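PDB 3IV7: alcohol dehydrogenase IV from Corynebacterium glutamicum, which probably reduces maleylacetate with NAD(H), and belongs to the iron-containing alcohol dehydrogenases. Local coordinates for residues A[35-40]-A[88-93]; A[39-44]-A[61-66]. One frame throughout, in Å; residues are numbered along the deposited sequence.

Contact 1. Residues A[35-40]-A[88-93]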
loop_
_atom_site.group_PDB
_atom_site.type_symbol
_atom_site.label_atom_id
_atom_site.label_comp_id
_atom_site.label_asym_id
_atom_site.label_seq_id
_atom_site.Cartn_x
_atom_site.Cartn_y
_atom_site.Cartn_z
ATOM N N ARG A 35 -9.243 13.305 -16.985
ATOM C CA ARG A 35 -10.393 12.442 -17.294
ATOM C C ARG A 35 -11.151 12.889 -18.519
ATOM O O ARG A 35 -11.900 12.110 -19.111
ATOM C CB ARG A 35 -11.363 12.400 -16.099
ATOM C CG ARG A 35 -10.791 11.752 -14.891
ATOM C CD ARG A 35 -11.672 11.955 -13.610
ATOM N NE ARG A 35 -11.056 11.248 -12.503
ATOM C CZ ARG A 35 -11.174 9.944 -12.303
ATOM N NH1 ARG A 35 -11.966 9.201 -13.087
ATOM N NH2 ARG A 35 -10.522 9.377 -11.304
ATOM N N GLY A 36 -10.990 14.156 -18.898
ATOM C CA GLY A 36 -11.783 14.731 -19.980
ATOM C C GLY A 36 -13.250 14.938 -19.607
ATOM O O GLY A 36 -14.100 15.166 -20.490
ATOM N N SER A 37 -13.530 14.943 -18.293
ATOM C CA SER A 37 -14.898 15.025 -17.758
ATOM C C SER A 37 -15.588 16.273 -18.213
ATOM O O SER A 37 -15.042 17.364 -18.076
ATOM C CB SER A 37 -14.856 15.014 -16.227
ATOM O OG SER A 37 -14.081 13.946 -15.767
ATOM N N ALA A 38 -16.802 16.120 -18.740
ATOM C CA ALA A 38 -17.564 17.248 -19.290
ATOM C C ALA A 38 -18.789 17.655 -18.467
ATOM O O ALA A 38 -19.409 18.689 -18.756
ATOM C CB ALA A 38 -18.005 16.928 -20.754
ATOM N N LYS A 39 -19.168 16.846 -17.468
ATOM C CA LYS A 39 -20.379 17.124 -16.690
ATOM C C LYS A 39 -20.215 16.691 -15.257
ATOM O O LYS A 39 -20.728 15.655 -14.843
ATOM C CB LYS A 39 -21.597 16.447 -17.317
ATOM C CG LYS A 39 -21.973 16.999 -18.688
ATOM C CD LYS A 39 -23.460 16.917 -18.949
ATOM C CE LYS A 39 -24.217 18.055 -18.261
ATOM N NZ LYS A 39 -25.649 18.087 -18.673
ATOM N N VAL A 40 -19.540 17.551 -14.498
ATOM C CA VAL A 40 -19.170 17.318 -13.155
ATOM C C VAL A 40 -20.295 17.656 -12.178
ATOM O O VAL A 40 -20.949 18.706 -12.282
ATOM C CB VAL A 40 -17.943 18.192 -12.780
ATOM C CG1 VAL A 40 -17.529 17.954 -11.317
ATOM C CG2 VAL A 40 -16.760 17.934 -13.745
ATOM N N GLU A 88 -26.880 13.573 -16.941
ATOM C CA GLU A 88 -25.800 12.941 -17.668
ATOM C C GLU A 88 -24.443 13.283 -17.077
ATOM O O GLU A 88 -23.451 13.477 -17.782
ATOM C CB GLU A 88 -25.888 13.312 -19.136
ATOM C CG GLU A 88 -27.178 12.836 -19.744
ATOM C CD GLU A 88 -27.384 13.347 -21.149
ATOM O OE1 GLU A 88 -27.426 14.576 -21.332
ATOM O OE2 GLU A 88 -27.540 12.516 -22.050
ATOM N N ILE A 89 -24.401 13.269 -15.767
ATOM C CA ILE A 89 -23.189 13.481 -15.036
ATOM C C ILE A 89 -22.135 12.427 -15.396
ATOM O O ILE A 89 -22.454 11.266 -15.589
ATOM C CB ILE A 89 -23.489 13.423 -13.532
ATOM C CG1 ILE A 89 -24.369 14.610 -13.139
ATOM C CG2 ILE A 89 -22.215 13.420 -12.738
ATOM C CD1 ILE A 89 -23.759 15.993 -13.496
ATOM N N ASP A 90 -20.879 12.842 -15.506
ATOM C CA ASP A 90 -19.825 11.915 -15.820
ATOM C C ASP A 90 -18.701 11.873 -14.777
ATOM O O ASP A 90 -17.767 11.081 -14.901
ATOM C CB ASP A 90 -19.272 12.128 -17.252
ATOM C CG ASP A 90 -18.516 13.443 -17.425
ATOM O OD1 ASP A 90 -18.481 14.266 -16.489
ATOM O OD2 ASP A 90 -17.962 13.661 -18.542
ATOM N N LEU A 91 -18.806 12.703 -13.753
ATOM C CA LEU A 91 -17.870 12.660 -12.635
ATOM C C LEU A 91 -18.568 13.150 -11.387
ATOM O O LEU A 91 -19.322 14.133 -11.433
ATOM C CB LEU A 91 -16.643 13.529 -12.926
ATOM C CG LEU A 91 -15.481 13.497 -11.907
ATOM C CD1 LEU A 91 -14.853 12.132 -11.864
ATOM C CD2 LEU A 91 -14.436 14.563 -12.259
ATOM N N LEU A 92 -18.357 12.427 -10.282
ATOM C CA LEU A 92 -18.802 12.844 -8.951
ATOM C C LEU A 92 -17.628 13.450 -8.196
ATOM O O LEU A 92 -16.534 12.865 -8.164
ATOM C CB LEU A 92 -19.311 11.627 -8.151
ATOM C CG LEU A 92 -20.467 10.835 -8.756
ATOM C CD1 LEU A 92 -20.787 9.602 -7.915
ATOM C CD2 LEU A 92 -21.652 11.717 -8.897
ATOM N N VAL A 93 -17.832 14.627 -7.608
ATOM C CA VAL A 93 -16.817 15.230 -6.754
ATOM C C VAL A 93 -17.467 15.532 -5.406
ATOM O O VAL A 93 -18.479 16.190 -5.352
ATOM C CB VAL A 93 -16.205 16.573 -7.349
ATOM C CG1 VAL A 93 -15.125 17.086 -6.418
ATOM C CG2 VAL A 93 -15.638 16.369 -8.796
HETATM O O HOH W 1 -15.596 11.673 -16.030
#
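Asp-90 grips the loop 35-40 with both carboxylate oxygens. Asp-90 OD2 accepts from Ala-38 N at 2.7 Å through its syn lone pair, nearly straight (171°). Asp-90 OD1 accepts from Lys-39 N at 2.8 Å, but this donor sits above the carboxylate plane and its bond is more bent (149°). Chi1 of Asp-90 is 68°, which puts CG between the backbone N and the carbonyl carbon. With CG placed there, the carboxylate comes up against the 38-39 backbone, although the CB bond itself does not point at the loop. Its own backbone N donates to Lys-39 O at 2.9 Å, so three bonds fix the loop against this one residue. Two bonds to one carboxylate also hold that group against rotation. A water bridges Ser-37 OG and Asp-90 O. Ser-37 OG also lies against an apolar branch, 3.6 Å from Leu-91 CD2.

Leu-91 also meets Arg-35. The two side chains cross at about a right angle, with Arg-35 CD 3.6 Å from Leu-91 CD1. The guanidinium itself is engaged by Glu-31, Glu-150 and Thr-151. Lys-39 lays its CB and CD against the carbonyl oxygen of Glu-88, while its NZ bonds to Asn-87 O. Deeper in, Val-40 CG1 packs on Val-93 CG2 at 3.5 Å.

Helices 24-35 and 74-86 both end in Schellman motifs, with Gly-36 and Glu-88 as the C-prime residues of positive phi. Such helix-to-strand turns are characteristic of a Rossmann-like parallel alpha/beta fold, here leading into two neighbouring inner strands, paired at Val-40 and Leu-91.

Contact 2. Residues A[39-44]-A[61-66]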
loop_
_atom_site.group_PDB
_atom_site.type_symbol
_atom_site.label_atom_id
_atom_site.label_comp_id
_atom_site.label_asym_id
_atom_site.label_seq_id
_atom_site.Cartn_x
_atom_site.Cartn_y
_atom_site.Cartn_z
ATOM N N LYS A 39 -19.168 16.846 -17.468
ATOM C CA LYS A 39 -20.379 17.124 -16.690
ATOM C C LYS A 39 -20.215 16.691 -15.257
ATOM O O LYS A 39 -20.728 15.655 -14.843
ATOM C CB LYS A 39 -21.597 16.447 -17.317
ATOM C CG LYS A 39 -21.973 16.999 -18.688
ATOM C CD LYS A 39 -23.460 16.917 -18.949
ATOM C CE LYS A 39 -24.217 18.055 -18.261
ATOM N NZ LYS A 39 -25.649 18.087 -18.673
ATOM N N VAL A 40 -19.540 17.551 -14.498
ATOM C CA VAL A 40 -19.170 17.318 -13.155
ATOM C C VAL A 40 -20.295 17.656 -12.178
ATOM O O VAL A 40 -20.949 18.706 -12.282
ATOM C CB VAL A 40 -17.943 18.192 -12.780
ATOM C CG1 VAL A 40 -17.529 17.954 -11.317
ATOM C CG2 VAL A 40 -16.760 17.934 -13.745
HETATM N N MSE A 41 -20.496 16.772 -11.216
HETATM C CA MSE A 41 -21.437 16.998 -10.136
HETATM C C MSE A 41 -20.661 17.129 -8.839
HETATM O O MSE A 41 -19.926 16.216 -8.453
HETATM C CB MSE A 41 -22.416 15.841 -10.048
HETATM C CG MSE A 41 -23.467 15.917 -8.884
HETATM SE SE MSE A 41 -24.689 14.398 -9.057
HETATM C CE MSE A 41 -25.855 14.643 -7.527
ATOM N N VAL A 42 -20.801 18.280 -8.177
ATOM C CA VAL A 42 -20.162 18.505 -6.878
ATOM C C VAL A 42 -21.194 18.289 -5.760
ATOM O O VAL A 42 -22.314 18.837 -5.791
ATOM C CB VAL A 42 -19.549 19.916 -6.769
ATOM C CG1 VAL A 42 -19.060 20.176 -5.368
ATOM C CG2 VAL A 42 -18.384 20.077 -7.764
ATOM N N ILE A 43 -20.817 17.476 -4.795
ATOM C CA ILE A 43 -21.693 17.106 -3.703
ATOM C C ILE A 43 -21.090 17.656 -2.435
ATOM O O ILE A 43 -19.945 17.344 -2.102
ATOM C CB ILE A 43 -21.823 15.550 -3.589
ATOM C CG1 ILE A 43 -22.443 14.981 -4.845
ATOM C CG2 ILE A 43 -22.639 15.157 -2.337
ATOM C CD1 ILE A 43 -22.103 13.552 -5.101
ATOM N N ALA A 44 -21.866 18.441 -1.707
ATOM C CA ALA A 44 -21.390 19.037 -0.459
ATOM C C ALA A 44 -22.604 19.515 0.362
ATOM O O ALA A 44 -23.551 20.012 -0.193
ATOM C CB ALA A 44 -20.444 20.244 -0.765
ATOM N N VAL A 61 -18.744 23.178 -13.407
ATOM C CA VAL A 61 -19.553 22.275 -12.640
ATOM C C VAL A 61 -20.955 22.270 -13.195
ATOM O O VAL A 61 -21.598 23.319 -13.274
ATOM C CB VAL A 61 -19.586 22.683 -11.194
ATOM C CG1 VAL A 61 -20.665 21.896 -10.444
ATOM C CG2 VAL A 61 -18.170 22.474 -10.536
ATOM N N ALA A 62 -21.437 21.086 -13.571
ATOM C CA ALA A 62 -22.780 20.939 -14.146
ATOM C C ALA A 62 -23.860 21.006 -13.078
ATOM O O ALA A 62 -24.909 21.581 -13.285
ATOM C CB ALA A 62 -22.876 19.625 -14.902
ATOM N N ILE A 63 -23.616 20.374 -11.948
ATOM C CA ILE A 63 -24.612 20.313 -10.873
ATOM C C ILE A 63 -23.946 20.469 -9.515
ATOM O O ILE A 63 -22.890 19.866 -9.260
ATOM C CB ILE A 63 -25.364 18.932 -10.868
ATOM C CG1 ILE A 63 -26.305 18.808 -12.066
ATOM C CG2 ILE A 63 -26.140 18.759 -9.550
ATOM C CD1 ILE A 63 -27.563 19.765 -12.008
ATOM N N TRP A 64 -24.564 21.285 -8.656
ATOM C CA TRP A 64 -24.176 21.419 -7.248
ATOM C C TRP A 64 -25.293 20.783 -6.419
ATOM O O TRP A 64 -26.439 21.205 -6.506
ATOM C CB TRP A 64 -24.051 22.880 -6.849
ATOM C CG TRP A 64 -23.123 23.666 -7.697
ATOM C CD1 TRP A 64 -23.437 24.356 -8.814
ATOM C CD2 TRP A 64 -21.744 23.904 -7.447
ATOM N NE1 TRP A 64 -22.325 24.977 -9.313
ATOM C CE2 TRP A 64 -21.273 24.734 -8.477
ATOM C CE3 TRP A 64 -20.844 23.461 -6.470
ATOM C CZ2 TRP A 64 -19.951 25.136 -8.563
ATOM C CZ3 TRP A 64 -19.544 23.887 -6.531
ATOM C CH2 TRP A 64 -19.099 24.712 -7.585
ATOM N N HIS A 65 -24.965 19.762 -5.643
ATOM C CA HIS A 65 -25.969 19.014 -4.925
ATOM C C HIS A 65 -25.673 19.090 -3.455
ATOM O O HIS A 65 -24.598 18.661 -3.016
ATOM C CB HIS A 65 -25.964 17.560 -5.413
ATOM C CG HIS A 65 -27.044 16.717 -4.820
ATOM N ND1 HIS A 65 -28.326 16.680 -5.332
ATOM C CD2 HIS A 65 -27.033 15.865 -3.763
ATOM C CE1 HIS A 65 -29.060 15.850 -4.608
ATOM N NE2 HIS A 65 -28.300 15.343 -3.651
ATOM N N ASP A 66 -26.609 19.660 -2.674
ATOM C CA ASP A 66 -26.381 19.832 -1.253
ATOM C C ASP A 66 -27.201 18.979 -0.297
ATOM O O ASP A 66 -27.019 19.093 0.936
ATOM C CB ASP A 66 -26.410 21.308 -0.846
ATOM C CG ASP A 66 -27.799 21.956 -0.982
ATOM O OD1 ASP A 66 -28.813 21.262 -1.226
ATOM O OD2 ASP A 66 -27.853 23.191 -0.843
#
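Strands 40-43 and 63-65 run parallel, 4.8 Å apart at closest approach and 19° from exact alignment, with Met-41, Val-42 and Ile-43 paired to Ile-63, Trp-64 and His-65. The ladder starts at Val-40 O, which accepts from both Ala-62 N and Ile-63 N in its carbonyl plane. The Ala-62 bond is the shorter, 2.8 Å from N to Val-40 O, but the more bent (134°). Val-42 then donates to Ile-63 O and accepts from His-65 N, and Ala-44 N closes the series on His-65 O.

On one face, Met-41, a selenomethionine, lies alongside His-65, and both point the same way. Its CG is anti to the backbone N (chi1 178°) and the chain stays extended. The methyl CE thus comes over one face of the imidazole, 4.0 Å from the ring centroid, in a CH-pi contact. Nearer the backbone, Met-41 CG touches Ile-63 CG2 at 4.0 Å.

The strands belong to a beta-alpha-beta unit whose crossover contains helix 49-55. Strand 63-65 is the outermost strand of the parallel sheet at this end within the chain. Helices 74-86 and 98-111 pack on the face of Met-41, Ile-43 and His-65, and helix 49-55 on that of Val-42 and Trp-64.

On that second face, Val-42 CB lies 3.8 Å from Trp-64 CE3, approaching the indole obliquely. Val-61 CG1 sits over the centre of one face of the Trp-64 indole, 3.5 Å above its plane. Val-61 CG2 meets Val-42 CG2 at 3.7 Å, the two valines crossing at about a right angle. The Trp-64 ring also stacks with His-53 of helix 49-55.

In the fold
Contacts 1 and 2 flank the same strand, 40-43, and share Lys-39 and Val-40. Their centres are about 9 Å apart. Contact 1 ties strand 40-43 to strand 91-96 on the inner side; contact 2 ties it to strand 63-65 at the sheet's end. Backbone bonds of Met-41 and Ile-43 with Val-93 carry the pairing on from contact 1, and Ile-89 packs on Met-41 and Ala-62. Both contacts are partly buried, but their chemistry differs. Contact 1 includes exposed loop residues and relies on a carboxylate holding backbone N-H groups. Contact 2 has no exposed residues among those touching, and relies on a parallel ladder, with a doubly used carbonyl at its start, and on apolar and aromatic packing on both faces.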